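Local coordinates for secondary thiamine-phosphate synthase enzyme (Thermus thermophilus, PDB 2CU5) that probably has a secondary thiamine-phosphate synthase activity and probably works as a trimer, at the interface of chains A and B. Numbering follows the deposited sequence. Chains: chain A/B, Conserved Hypothetical Protein TT1486.

Contact 1: the interface of chains A and B. Residues chain A 54, 58, 62; chain B 71, 74-76, 81.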
# COMPACT_ATOMS: atom_id res chain seq x y z
N THR A 54 -2.69 -13.59 18.13
CA THR A 54 -1.51 -14.19 17.51
C THR A 54 -1.26 -13.72 16.08
O THR A 54 -0.13 -13.79 15.60
CB THR A 54 -1.59 -15.73 17.55
OG1 THR A 54 -2.73 -16.19 16.82
CG2 THR A 54 -1.69 -16.21 18.99
N ASP A 58 2.43 -12.78 14.98
CA ASP A 58 3.16 -13.36 13.86
C ASP A 58 3.55 -12.30 12.82
O ASP A 58 4.63 -12.38 12.23
CB ASP A 58 2.35 -14.47 13.20
CG ASP A 58 2.22 -15.71 14.07
OD1 ASP A 58 2.82 -15.73 15.16
OD2 ASP A 58 1.52 -16.66 13.67
N ARG A 62 7.38 -11.81 11.84
CA ARG A 62 7.82 -12.00 10.47
C ARG A 62 8.40 -10.72 9.87
O ARG A 62 9.36 -10.76 9.10
CB ARG A 62 6.66 -12.52 9.62
CG ARG A 62 6.30 -13.98 9.91
CD ARG A 62 4.98 -14.35 9.23
NE ARG A 62 4.61 -15.76 9.35
CZ ARG A 62 4.85 -16.68 8.42
NH1 ARG A 62 5.48 -16.34 7.30
NH2 ARG A 62 4.42 -17.92 8.59
N ARG B 71 6.28 -21.78 9.40
CA ARG B 71 7.27 -21.07 10.22
C ARG B 71 7.13 -21.57 11.65
O ARG B 71 6.08 -21.38 12.28
CB ARG B 71 7.03 -19.56 10.15
CG ARG B 71 7.87 -18.71 11.10
CD ARG B 71 7.71 -17.23 10.78
NE ARG B 71 8.46 -16.37 11.69
CZ ARG B 71 7.99 -15.90 12.85
NH1 ARG B 71 8.76 -15.13 13.61
NH2 ARG B 71 6.75 -16.19 13.23
N ASP B 74 5.65 -19.28 14.44
CA ASP B 74 4.28 -18.80 14.32
C ASP B 74 3.45 -19.25 15.53
O ASP B 74 3.56 -20.38 15.99
CB ASP B 74 3.63 -19.35 13.04
CG ASP B 74 3.71 -18.38 11.88
OD1 ASP B 74 4.40 -17.34 12.00
OD2 ASP B 74 3.08 -18.66 10.84
N ARG B 75 2.61 -18.34 16.04
CA ARG B 75 1.77 -18.64 17.18
C ARG B 75 0.32 -18.79 16.73
O ARG B 75 -0.51 -19.36 17.44
CB ARG B 75 1.90 -17.53 18.23
CG ARG B 75 3.36 -17.30 18.63
CD ARG B 75 3.57 -16.00 19.38
NE ARG B 75 3.36 -16.14 20.82
CZ ARG B 75 3.60 -15.18 21.71
NH1 ARG B 75 4.05 -13.99 21.31
NH2 ARG B 75 3.39 -15.40 23.00
N HIS B 76 0.02 -18.28 15.54
CA HIS B 76 -1.31 -18.37 14.95
C HIS B 76 -1.46 -19.80 14.44
O HIS B 76 -1.07 -20.12 13.31
CB HIS B 76 -1.43 -17.37 13.79
CG HIS B 76 -2.80 -17.29 13.19
ND1 HIS B 76 -3.93 -17.05 13.95
CD2 HIS B 76 -3.22 -17.37 11.91
CE1 HIS B 76 -4.98 -16.98 13.15
NE2 HIS B 76 -4.58 -17.18 11.90
N SER B 81 -0.79 -17.35 8.86
CA SER B 81 -0.13 -16.07 9.10
C SER B 81 0.63 -15.62 7.86
O SER B 81 0.81 -14.43 7.63
CB SER B 81 0.83 -16.17 10.28
OG SER B 81 0.11 -16.19 11.49
O HOH W 1 5.27 -15.31 16.02
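A:Thr54, A:Asp58 and A:Arg62, spaced one turn apart on helix 53-66, face the loop from B:Arg71 to B:His76, where the backbone at B:Arg75 turns (psi -18°) and presents two successive N-H groups to the carboxylate of A:Asp58. N of B:Arg75 lies 2.8 Å from A:Asp58 OD1, on its syn lone pair, and N of B:His76 lies 2.9 Å from A:Asp58 OD2, also on the syn side but lifted from the carboxylate plane. The hydroxyl OG of B:Ser81 takes the anti lone pair of A:Asp58 OD2 from the other side at 2.6 Å. With CG of A:Asp58 anti to its carbonyl carbon (chi1 -70°), the carboxylate projects from the helix into this ring of donors, and water 1 joins OD1 to NH2 of B:Arg71. B:Ser81 begins helix 81-90, whose start may further stabilise the negative charge.

Beside it, the extended A:Arg62 crosses B:Asp74 at about a right angle and grips it side-on. A:Arg62 NH2 makes an almost straight salt bridge (177° at H) to B:Asp74 OD2 at 2.7 Å, and A:Arg62 NE reaches the syn lone pair of B:Asp74 OD1 at 3.1 Å. That same OD1 also accepts from NH2 of B:Arg71, which fixes the carboxylate from a second direction. The two arginines slide past each other antiparallel, with CD of B:Arg71 lying over the centre of the A:Arg62 guanidinium and CG of A:Arg62 3.6 Å from that CD. At the far end, OG1 of A:Thr54 hydrogen-bonds to ring nitrogen ND1 of B:His76 at 3.2 Å. This polar seam fastens one face of helix 53-66 to the neighbouring subunit's loop and probably helps to set how the two chains pack.

Contact 2: the interface of chains A and B. Residues chain A 16, 46, 48, 59, 89-90; chain B 87-88.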
# COMPACT_ATOMS: atom_id res chain seq x y z
N PHE A 16 0.75 -3.31 17.00
CA PHE A 16 -0.40 -2.86 16.23
C PHE A 16 -1.41 -2.28 17.20
O PHE A 16 -1.95 -2.99 18.06
CB PHE A 16 -1.02 -4.04 15.48
CG PHE A 16 -0.19 -4.52 14.32
CD1 PHE A 16 -0.30 -3.92 13.07
CD2 PHE A 16 0.71 -5.57 14.48
CE1 PHE A 16 0.47 -4.35 11.99
CE2 PHE A 16 1.49 -6.01 13.40
CZ PHE A 16 1.36 -5.40 12.16
N THR A 46 -2.62 -0.09 8.59
CA THR A 46 -3.01 -1.31 7.92
C THR A 46 -4.36 -1.78 8.43
O THR A 46 -4.80 -1.38 9.52
CB THR A 46 -1.97 -2.44 8.16
OG1 THR A 46 -2.30 -3.59 7.39
CG2 THR A 46 -1.94 -2.83 9.63
N GLN A 48 -6.14 -5.21 9.37
CA GLN A 48 -5.86 -6.61 9.62
C GLN A 48 -6.75 -7.21 10.70
O GLN A 48 -7.68 -6.57 11.18
CB GLN A 48 -4.38 -6.80 9.98
CG GLN A 48 -3.53 -7.27 8.81
CD GLN A 48 -4.01 -8.61 8.28
OE1 GLN A 48 -4.30 -9.52 9.05
NE2 GLN A 48 -4.08 -8.74 6.96
N LEU A 59 2.69 -11.31 12.60
CA LEU A 59 3.01 -10.26 11.64
C LEU A 59 4.27 -9.51 12.05
O LEU A 59 5.16 -9.29 11.23
CB LEU A 59 1.84 -9.27 11.50
CG LEU A 59 0.61 -9.76 10.73
CD1 LEU A 59 -0.52 -8.73 10.83
CD2 LEU A 59 0.99 -10.01 9.27
N LEU A 89 6.72 -0.76 3.50
CA LEU A 89 6.04 -2.00 3.15
C LEU A 89 4.58 -2.03 3.56
O LEU A 89 3.74 -2.60 2.87
CB LEU A 89 6.76 -3.19 3.81
CG LEU A 89 8.17 -3.50 3.31
CD1 LEU A 89 8.77 -4.64 4.14
CD2 LEU A 89 8.12 -3.88 1.85
N THR A 90 4.29 -1.42 4.70
CA THR A 90 2.93 -1.41 5.23
C THR A 90 2.08 -0.35 4.53
O THR A 90 0.96 -0.62 4.11
CB THR A 90 2.95 -1.16 6.75
OG1 THR A 90 3.71 -2.20 7.38
CG2 THR A 90 1.54 -1.17 7.33
N SER B 87 -1.05 -10.26 2.70
CA SER B 87 -2.14 -9.30 2.57
C SER B 87 -1.68 -7.90 3.01
O SER B 87 -1.90 -6.92 2.31
CB SER B 87 -3.33 -9.74 3.43
OG SER B 87 -4.39 -8.80 3.35
N LEU B 88 -1.03 -7.83 4.17
CA LEU B 88 -0.52 -6.56 4.70
C LEU B 88 0.48 -5.90 3.74
O LEU B 88 0.47 -4.69 3.54
CB LEU B 88 0.13 -6.77 6.08
CG LEU B 88 0.80 -5.55 6.74
CD1 LEU B 88 0.83 -5.75 8.26
CD2 LEU B 88 2.21 -5.35 6.19
O HOH W 2 -3.79 -6.39 5.20
O HOH W 3 -1.24 -2.96 4.83
O HOH W 4 0.73 -2.33 1.79
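The main-chain O of B:Leu88 is gripped by two waters that connect it to chain A. Water 3 lies 2.7 Å from this O and 2.8 Å from the hydroxyl OG1 of A:Thr46, with a longer link to the carbonyl of A:Thr90. Water 4, at 2.9 Å from the same B:Leu88 O, also reaches the carbonyl oxygens of A:Leu89 and A:Thr90. Since water 3 serves two carbonyls, the A:Thr46 hydroxyl probably donates to it.

The B:Leu88 side chain pushes into chain A beside these waters. CG stands anti to the backbone N (chi1 176°) and reaches into chain A; chi2 (155°) then turns CD1 and CD2 to different walls. CD1 points at the ring of A:Phe16, arriving from the opposite direction and touching it at CE1 and CZ, the latter 4.0 Å away; CD1 of A:Leu59 borders the same methyl. CD2 instead rests against A:Thr90, 3.7 Å from its OG1. A:Thr46 crosses the leucine at about a right angle, its OG1 lying against CG and CD1 at the flank. With only a methyl in place of the isobutyl group, as in an alanine, a gap would probably open between A:Phe16 and A:Thr90, with the methyl contacts to A:Phe16, A:Leu59 and A:Thr90 lost.

At the rim, A:Gln48, bent at chi2 (-60°), brings its amide NE2 to within 3.0 Å of water 2, which lies 3.1 Å from OG of B:Ser87. The site thus works as a mixed socket, lined by apolar carbons of A:Phe16 and A:Leu59 and by threonine hydroxyls, that receives one leucine of the neighbour; its water-bridged margin probably helps to keep the subunits in register.

The C-alpha centres of contact 1 and contact 2 lie about 13 Å apart, and the two share secondary structure on both chains. Helix 53-66 of chain A serves both through adjacent residues, A:Asp58 in contact 1 and A:Leu59 in contact 2. Helix 81-90 of chain B spans the gap, its first residue in contact 1 and its last turn in contact 2, so polar and apolar fastenings hold one rigid element at both ends. Chain A's own helix 81-90 ends in contact 2 as well. In the deposited assembly of three copies, such pairing would probably recur between neighbours and support a trimer.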